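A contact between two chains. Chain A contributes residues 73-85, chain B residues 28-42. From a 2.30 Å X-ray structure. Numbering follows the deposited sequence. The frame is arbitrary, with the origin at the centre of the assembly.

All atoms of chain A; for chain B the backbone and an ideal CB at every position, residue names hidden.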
# COMPACT_ATOMS: atom_id res chain seq x y z
N THR A 73 -7.38 4.44 7.01
CA THR A 73 -7.83 5.05 8.27
C THR A 73 -6.81 4.72 9.37
O THR A 73 -6.05 3.76 9.23
CB THR A 73 -9.33 4.68 8.65
OG1 THR A 73 -9.48 3.26 8.83
CG2 THR A 73 -10.35 5.19 7.57
N PRO A 74 -6.78 5.52 10.46
CA PRO A 74 -5.75 5.28 11.46
C PRO A 74 -5.73 3.92 12.10
O PRO A 74 -6.75 3.21 12.17
CB PRO A 74 -6.04 6.33 12.52
CG PRO A 74 -6.73 7.43 11.75
CD PRO A 74 -7.61 6.67 10.81
N ILE A 75 -4.55 3.56 12.57
CA ILE A 75 -4.37 2.32 13.26
C ILE A 75 -4.81 2.33 14.73
O ILE A 75 -5.19 1.26 15.27
CB ILE A 75 -2.94 1.80 13.02
CG1 ILE A 75 -2.91 1.43 11.53
CG2 ILE A 75 -2.56 0.64 14.01
CD1 ILE A 75 -1.80 0.59 11.05
N ILE A 76 -4.79 3.51 15.36
CA ILE A 76 -5.23 3.64 16.75
C ILE A 76 -6.42 4.59 16.83
O ILE A 76 -6.73 5.28 15.86
CB ILE A 76 -4.10 4.04 17.69
CG1 ILE A 76 -3.55 5.46 17.36
CG2 ILE A 76 -3.02 2.94 17.69
CD1 ILE A 76 -2.62 6.13 18.52
N ALA A 77 -7.13 4.55 17.93
CA ALA A 77 -8.27 5.44 18.12
C ALA A 77 -8.56 5.55 19.60
O ALA A 77 -8.32 4.61 20.33
CB ALA A 77 -9.53 4.92 17.39
N SER A 78 -9.11 6.68 20.01
CA SER A 78 -9.70 6.78 21.34
C SER A 78 -10.75 5.72 21.41
O SER A 78 -11.45 5.48 20.41
CB SER A 78 -10.37 8.16 21.52
OG SER A 78 -11.22 8.22 22.68
N THR A 79 -10.92 5.11 22.59
CA THR A 79 -12.03 4.19 22.76
C THR A 79 -13.40 4.83 22.70
O THR A 79 -14.42 4.11 22.62
CB THR A 79 -11.90 3.34 24.02
OG1 THR A 79 -11.54 4.17 25.14
CG2 THR A 79 -10.87 2.22 23.80
N GLU A 80 -13.47 6.16 22.74
CA GLU A 80 -14.76 6.83 22.46
C GLU A 80 -15.31 6.37 21.10
O GLU A 80 -16.51 6.22 20.89
CB GLU A 80 -14.64 8.35 22.45
CG GLU A 80 -14.21 8.95 23.77
CD GLU A 80 -15.13 8.57 24.92
OE1 GLU A 80 -16.35 8.74 24.70
OE2 GLU A 80 -14.64 8.10 25.99
N LEU A 81 -14.41 6.11 20.17
CA LEU A 81 -14.86 5.73 18.86
C LEU A 81 -15.63 4.41 18.93
O LEU A 81 -16.66 4.25 18.26
CB LEU A 81 -13.67 5.66 17.88
CG LEU A 81 -14.02 5.27 16.45
CD1 LEU A 81 -15.01 6.24 15.82
CD2 LEU A 81 -12.73 5.18 15.64
N PHE A 82 -15.13 3.49 19.75
CA PHE A 82 -15.68 2.14 19.88
C PHE A 82 -16.77 2.07 20.95
O PHE A 82 -17.59 1.17 20.91
CB PHE A 82 -14.57 1.09 20.08
CG PHE A 82 -13.48 1.18 19.02
CD1 PHE A 82 -13.75 0.84 17.68
CD2 PHE A 82 -12.21 1.64 19.34
CE1 PHE A 82 -12.74 0.97 16.68
CE2 PHE A 82 -11.20 1.73 18.35
CZ PHE A 82 -11.49 1.41 17.02
N LYS A 83 -16.80 3.04 21.87
CA LYS A 83 -17.95 3.23 22.76
C LYS A 83 -19.22 3.61 21.98
O LYS A 83 -20.28 3.05 22.24
CB LYS A 83 -17.68 4.32 23.82
CG LYS A 83 -16.69 3.86 24.92
CD LYS A 83 -16.38 4.97 25.92
CE LYS A 83 -15.39 4.53 27.01
NZ LYS A 83 -15.13 5.69 27.96
N VAL A 84 -19.10 4.54 21.01
CA VAL A 84 -20.25 4.95 20.18
C VAL A 84 -20.75 3.81 19.31
O VAL A 84 -21.95 3.65 19.14
CB VAL A 84 -19.94 6.21 19.29
CG1 VAL A 84 -21.12 6.48 18.35
CG2 VAL A 84 -19.63 7.47 20.19
N SER A 85 -19.84 3.00 18.80
CA SER A 85 -20.23 1.94 17.87
C SER A 85 -21.12 0.76 18.34
O SER A 85 -21.65 0.04 17.50
CB SER A 85 -19.10 1.54 16.91
OG SER A 85 -17.91 1.22 17.57
N UNK B 28 -25.05 15.98 13.70
CA UNK B 28 -25.95 15.42 14.76
C UNK B 28 -25.27 15.24 16.15
O UNK B 28 -25.78 15.73 17.15
CB UNK B 28 -26.48 14.06 14.30
N UNK B 29 -24.12 14.59 16.25
CA UNK B 29 -23.43 14.60 17.55
C UNK B 29 -22.98 15.99 18.03
O UNK B 29 -22.72 16.19 19.23
CB UNK B 29 -22.21 13.69 17.47
N UNK B 30 -22.84 16.93 17.09
CA UNK B 30 -22.17 18.21 17.35
C UNK B 30 -21.04 18.10 18.44
O UNK B 30 -21.00 18.83 19.43
CB UNK B 30 -23.22 19.24 17.79
N UNK B 31 -20.16 17.13 18.24
CA UNK B 31 -18.89 17.04 18.93
C UNK B 31 -17.85 17.10 17.81
O UNK B 31 -18.18 16.87 16.63
CB UNK B 31 -18.77 15.78 19.78
N UNK B 32 -16.60 17.39 18.19
CA UNK B 32 -15.49 17.49 17.26
C UNK B 32 -15.01 16.11 16.83
O UNK B 32 -14.99 15.20 17.65
CB UNK B 32 -14.34 18.28 17.89
N UNK B 33 -14.59 15.96 15.58
CA UNK B 33 -14.07 14.67 15.14
C UNK B 33 -13.04 14.17 16.13
O UNK B 33 -13.04 12.98 16.43
CB UNK B 33 -13.46 14.77 13.74
N UNK B 34 -12.24 15.07 16.71
CA UNK B 34 -11.11 14.68 17.63
C UNK B 34 -11.56 14.02 18.92
O UNK B 34 -10.78 13.33 19.54
CB UNK B 34 -10.28 15.91 17.99
N UNK B 35 -12.80 14.22 19.31
CA UNK B 35 -13.27 13.54 20.51
C UNK B 35 -13.76 12.10 20.26
O UNK B 35 -14.33 11.48 21.18
CB UNK B 35 -14.40 14.36 21.14
N UNK B 36 -13.55 11.59 19.03
CA UNK B 36 -13.79 10.19 18.70
C UNK B 36 -12.46 9.58 18.37
O UNK B 36 -12.20 8.42 18.69
CB UNK B 36 -14.78 10.03 17.54
N UNK B 37 -11.62 10.33 17.66
CA UNK B 37 -10.35 9.81 17.19
C UNK B 37 -9.18 9.94 18.20
O UNK B 37 -8.20 9.18 18.12
CB UNK B 37 -9.98 10.53 15.89
N UNK B 38 -9.23 10.92 19.11
CA UNK B 38 -8.05 11.31 19.86
C UNK B 38 -7.21 12.34 19.10
O UNK B 38 -7.25 12.39 17.86
CB UNK B 38 -7.20 10.08 20.18
N UNK B 39 -6.51 13.18 19.86
CA UNK B 39 -5.64 14.21 19.35
C UNK B 39 -4.42 13.59 18.69
O UNK B 39 -3.94 12.55 19.10
CB UNK B 39 -5.22 15.16 20.47
N UNK B 40 -3.92 14.24 17.66
CA UNK B 40 -2.69 13.83 16.99
C UNK B 40 -2.80 12.49 16.26
O UNK B 40 -1.79 11.85 16.11
CB UNK B 40 -1.56 13.75 18.01
N UNK B 41 -4.00 12.08 15.84
CA UNK B 41 -4.21 10.90 15.00
C UNK B 41 -4.84 11.33 13.67
O UNK B 41 -6.08 11.39 13.54
CB UNK B 41 -5.09 9.87 15.71
N UNK B 42 -4.00 11.67 12.68
CA UNK B 42 -4.54 12.21 11.42
C UNK B 42 -5.50 11.25 10.74
O UNK B 42 -5.20 10.08 10.51
CB UNK B 42 -3.40 12.55 10.46

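Position 28 has no atom of chain A within reach, so the contact asks nothing of it; it is Val B28. At position 29 the CA-to-CB bond points toward chain A, yet nothing lies within 5.5 Å of the ideal CB. Only a long side chain could cross that gap, and the methyls of Val A84 reward an apolar one. Phe B29 fits, its CZ 3.9 Å from Val A84 CG1. Position 30 is out of reach and could be many things; it is Asn B30.

Position 31 also points toward chain A from a distance, where a long side chain, apolar or with an aliphatic stem, would serve. Arg B31 reaches Val A84 as well, NH1 standing 3.9 Å from CG2, a packing contact, with no salt bridge to this stretch of chain A. Positions 32, 33 and 34 are out of reach and left free by this contact: Glu B32, Phe B33 and Ala B34. Position 35 points sideways, and its carbonyl does the touching, O lying 3.4 Å from Glu A80 CB. Many residues would do; Thr B35 turns its OG1 back to Glu B32 O, 3.2 Å away.

At position 36 the CB points sideways, 4.2 Å from Leu A81 CD1, with Val A84 further along the same helix, so a large apolar side chain suits it, aromatic or long aliphatic. Phe B36, with chi1 in m, lays its ring along that helix: CB is 4.2 Å from Leu A81 CD1, and CE1 is 3.5 Å from Val A84 CG2, which meets the ring at its edge. Its backbone O sits 3.2 Å from Leu A81 CB.

Position 37 points away, so chain A reads its backbone: Ser A78 N donates a weak hydrogen bond to the carbonyl O, 3.3 Å away. A small polar residue is one reasonable choice among several, and Thr B37 donates a hydrogen bond from OG1 to the carbonyl O of position 38, 2.6 Å away.

Position 38 leaves the helix with positive phi. An ideal CB would be jammed against the preceding carbonyl O, which by itself calls for glycine; chain A is close as well, Ser A78 N being 3.9 Å from that CB. Gly B38 opens a type II turn. Position 39 is unconstrained here, Ala B39; position 40 has positive phi, favouring glycine, and is Gly B40.

Position 41 points toward Pro A74 and Ile A76, inviting a compact or branched apolar residue. Val B41 packs on both: CG1 lies 3.3 Å from Pro A74 CB and 3.8 Å from Ile A76 O, and CG2 lies 4.2 Å from Ile A76 CD1. Position 42 points sideways and tolerates variety; Pro B42 makes contact through its backbone O, 3.3 Å from Pro A74 CG.

Chain B 28-42: VFNREFATFTGAGVP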
# COMPACT_ATOMS: atom_id res chain seq x y z
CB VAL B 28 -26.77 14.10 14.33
CG1 VAL B 28 -27.83 13.75 15.38
CG2 VAL B 28 -27.46 14.27 12.97
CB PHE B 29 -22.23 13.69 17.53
CG PHE B 29 -22.58 12.27 17.41
CD1 PHE B 29 -22.86 11.52 18.54
CD2 PHE B 29 -22.68 11.67 16.16
CE1 PHE B 29 -23.21 10.16 18.43
CE2 PHE B 29 -23.02 10.33 16.05
CZ PHE B 29 -23.28 9.57 17.18
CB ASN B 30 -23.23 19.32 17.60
CG ASN B 30 -22.64 20.75 17.59
OD1 ASN B 30 -21.56 21.02 17.03
ND2 ASN B 30 -23.38 21.69 18.21
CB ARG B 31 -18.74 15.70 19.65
CG ARG B 31 -19.79 15.39 20.70
CD ARG B 31 -19.65 13.89 21.17
NE ARG B 31 -20.94 13.21 21.46
CZ ARG B 31 -21.08 11.88 21.59
NH1 ARG B 31 -20.02 11.09 21.48
NH2 ARG B 31 -22.28 11.33 21.85
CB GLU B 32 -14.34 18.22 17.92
CG GLU B 32 -14.55 19.69 17.89
CD GLU B 32 -13.49 20.49 18.61
OE1 GLU B 32 -12.44 19.94 19.03
OE2 GLU B 32 -13.75 21.70 18.70
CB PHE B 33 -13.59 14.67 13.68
CG PHE B 33 -14.72 14.58 12.67
CD1 PHE B 33 -15.19 13.35 12.22
CD2 PHE B 33 -15.36 15.75 12.21
CE1 PHE B 33 -16.26 13.27 11.33
CE2 PHE B 33 -16.43 15.68 11.35
CZ PHE B 33 -16.86 14.45 10.89
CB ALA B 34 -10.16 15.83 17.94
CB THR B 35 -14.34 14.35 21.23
OG1 THR B 35 -15.60 14.12 20.61
CG2 THR B 35 -13.98 15.85 21.24
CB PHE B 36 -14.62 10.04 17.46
CG PHE B 36 -16.03 10.47 17.60
CD1 PHE B 36 -17.01 9.55 17.95
CD2 PHE B 36 -16.41 11.76 17.27
CE1 PHE B 36 -18.36 9.93 18.00
CE2 PHE B 36 -17.74 12.16 17.36
CZ PHE B 36 -18.72 11.24 17.71
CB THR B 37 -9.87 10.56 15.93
OG1 THR B 37 -9.26 11.81 16.31
CG2 THR B 37 -11.04 10.76 14.91
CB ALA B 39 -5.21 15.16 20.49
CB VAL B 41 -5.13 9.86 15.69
CG1 VAL B 41 -5.23 8.58 14.86
CG2 VAL B 41 -4.60 9.54 17.12
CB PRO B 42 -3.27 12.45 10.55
CG PRO B 42 -2.18 12.63 11.52
CD PRO B 42 -2.52 11.67 12.71
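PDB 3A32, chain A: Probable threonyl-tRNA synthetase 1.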